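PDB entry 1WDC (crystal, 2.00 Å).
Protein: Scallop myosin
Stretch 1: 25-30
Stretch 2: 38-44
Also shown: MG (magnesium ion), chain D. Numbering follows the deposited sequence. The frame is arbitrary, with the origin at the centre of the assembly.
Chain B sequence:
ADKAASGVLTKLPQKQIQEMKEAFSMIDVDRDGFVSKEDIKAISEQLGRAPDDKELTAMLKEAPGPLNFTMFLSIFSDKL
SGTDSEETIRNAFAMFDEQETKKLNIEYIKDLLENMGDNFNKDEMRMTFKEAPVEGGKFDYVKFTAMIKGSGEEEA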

# COMPACT_ATOMS: atom_id res chain seq x y z
N SER B 25 31.64 17.05 23.08
CA SER B 25 32.48 17.69 24.09
C SER B 25 31.81 17.87 25.47
O SER B 25 32.43 18.35 26.43
CB SER B 25 32.99 19.04 23.54
OG SER B 25 31.91 19.84 23.11
N MET B 26 30.58 17.41 25.58
CA MET B 26 29.88 17.30 26.87
C MET B 26 29.92 15.86 27.35
O MET B 26 29.86 15.60 28.55
CB MET B 26 28.43 17.72 26.70
CG MET B 26 28.12 19.09 27.20
SD MET B 26 26.36 19.18 27.40
CE MET B 26 26.11 18.23 28.96
N ILE B 27 29.81 14.94 26.39
CA ILE B 27 30.01 13.52 26.65
C ILE B 27 31.47 13.28 27.03
O ILE B 27 31.75 12.44 27.87
CB ILE B 27 29.67 12.66 25.42
CG1 ILE B 27 28.23 12.94 24.98
CG2 ILE B 27 29.84 11.17 25.75
CD1 ILE B 27 27.81 12.14 23.72
N ASP B 28 32.38 14.03 26.42
CA ASP B 28 33.80 13.85 26.69
C ASP B 28 34.21 14.53 28.00
O ASP B 28 35.06 15.42 28.04
CB ASP B 28 34.63 14.40 25.53
CG ASP B 28 36.10 14.35 25.81
OD1 ASP B 28 36.53 13.44 26.56
OD2 ASP B 28 36.79 15.30 25.43
N VAL B 29 33.73 13.95 29.09
CA VAL B 29 33.66 14.64 30.37
C VAL B 29 35.01 15.18 30.86
O VAL B 29 35.11 16.35 31.24
CB VAL B 29 32.96 13.74 31.44
CG1 VAL B 29 33.12 14.33 32.82
CG2 VAL B 29 31.46 13.60 31.12
N ASP B 30 36.07 14.42 30.58
CA ASP B 30 37.42 14.72 31.07
C ASP B 30 38.30 15.55 30.10
O ASP B 30 39.50 15.73 30.33
CB ASP B 30 38.12 13.40 31.46
CG ASP B 30 38.34 12.49 30.27
OD1 ASP B 30 38.39 13.00 29.14
OD2 ASP B 30 38.56 11.27 30.46
N GLU B 38 34.17 5.57 31.23
CA GLU B 38 34.09 6.37 32.43
C GLU B 38 33.36 7.66 32.15
O GLU B 38 32.69 8.18 33.02
CB GLU B 38 35.51 6.67 32.94
CG GLU B 38 36.26 5.48 33.54
CD GLU B 38 36.69 4.44 32.51
OE1 GLU B 38 37.28 4.83 31.48
OE2 GLU B 38 36.49 3.21 32.78
N ASP B 39 33.60 8.25 30.98
CA ASP B 39 32.97 9.51 30.56
C ASP B 39 31.46 9.36 30.36
O ASP B 39 30.67 10.19 30.82
CB ASP B 39 33.53 9.96 29.23
CG ASP B 39 34.85 10.67 29.35
OD1 ASP B 39 35.14 11.38 30.34
OD2 ASP B 39 35.56 10.56 28.35
N ILE B 40 31.11 8.44 29.48
CA ILE B 40 29.73 7.99 29.30
C ILE B 40 29.00 7.78 30.63
O ILE B 40 27.86 8.22 30.77
CB ILE B 40 29.72 6.70 28.46
CG1 ILE B 40 30.23 6.97 27.07
CG2 ILE B 40 28.31 6.13 28.35
CD1 ILE B 40 30.30 5.72 26.29
N LYS B 41 29.62 7.08 31.59
CA LYS B 41 29.05 6.87 32.94
C LYS B 41 28.92 8.17 33.73
O LYS B 41 27.87 8.43 34.30
CB LYS B 41 29.89 5.90 33.75
CG LYS B 41 29.41 5.64 35.19
CD LYS B 41 29.97 4.30 35.71
CE LYS B 41 29.74 4.08 37.21
NZ LYS B 41 30.10 5.29 38.01
N ALA B 42 29.95 9.00 33.71
CA ALA B 42 29.88 10.25 34.44
C ALA B 42 28.73 11.14 33.89
O ALA B 42 27.89 11.62 34.66
CB ALA B 42 31.20 10.96 34.36
N ILE B 43 28.68 11.32 32.56
CA ILE B 43 27.63 12.11 31.90
C ILE B 43 26.23 11.47 32.01
O ILE B 43 25.28 12.18 32.30
CB ILE B 43 27.98 12.40 30.40
CG1 ILE B 43 27.12 13.55 29.84
CG2 ILE B 43 27.76 11.16 29.54
CD1 ILE B 43 26.84 14.70 30.81
N SER B 44 26.13 10.14 31.94
CA SER B 44 24.84 9.45 32.11
C SER B 44 24.29 9.68 33.49
O SER B 44 23.14 10.06 33.65
CB SER B 44 24.97 7.93 31.91
OG SER B 44 25.04 7.58 30.55
MG MG D . 37.53 11.47 27.54
O HOH W 1 38.28 9.31 28.33

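The contact has two parts, a magnesium site built from three aspartates and an apolar patch beside it, and together they bury 363 Å² counted over both stretches. Asp39 gives up the most area, 89 Å², with Ile43 next at 73 Å².

The metal supplies much of the polar link. MG lies 2.4 Å from Asp28 OD1, 2.4 Å from Asp30 OD1 and 2.3 Å from Asp39 OD2, with water 1 at 2.4 Å and two further ligand atoms from elsewhere in the structure. The three aspartates reach the ion with different chi1 values. Asp28, the first residue to leave helical phi/psi, has its CA-to-CB bond pointing away from the other stretch; with chi1 at 175° (t) its carboxylate nevertheless comes nearer. Asp30 starts sideways and takes chi1 64° (p), while Asp39 already points toward stretch 1 and uses chi1 -81° (m). The short aspartate side chain suits all three places, since it sets a carboxylate at the ion close to the backbone. The ion also offsets the crowding of negative charge: Asp28 OD1 and Asp39 OD2 are 3.5 Å apart, and Asp30 OD2 and Asp39 OD1, two acceptors, 3.4 Å.

The carboxylate of Asp39 does double duty. While OD2 binds the metal, OD1 accepts a hydrogen bond from the backbone, Asp30 N to Asp39 OD1 at 3.2 Å with an N-H...acceptor angle of 136°. Asp30 is likewise divided, its OD1 on the ion and its OD2 accepting from water 1 at 2.9 Å, so that the water bridges carboxylate and metal.

The apolar patch centres on Ile43; Ile43 CA is 5.9 Å from Ile27 CA. Its side chain points toward stretch 1 with chi1 -162° (t) and chi2 38° (p), and its atoms touch three residues there: CD1 is 4.1 Å from Met26 CE, CG1 is 4.3 Å from Ile27 CA, CG2 is 4.3 Å from Ile27 CG2, and CB is 3.8 Å from Val29 CG2. Met26 has an off-well chi1 of -103°, followed by chi2 t and chi3 p. Ile27, at chi1 -57° (m) and chi2 178° (t), also brings CG2 to 4.4 Å from Ile40 CG1. Val29 points toward the helix at chi1 169° (t), and both its methyls, CG1 and CG2, lie 4.2 Å from Ala42 CB. Ile27, Ile40 and Ile43 are buried, where hydrocarbon side chains need no polar partner; Asp28 and Asp39 are buried too, their charge met by the ion.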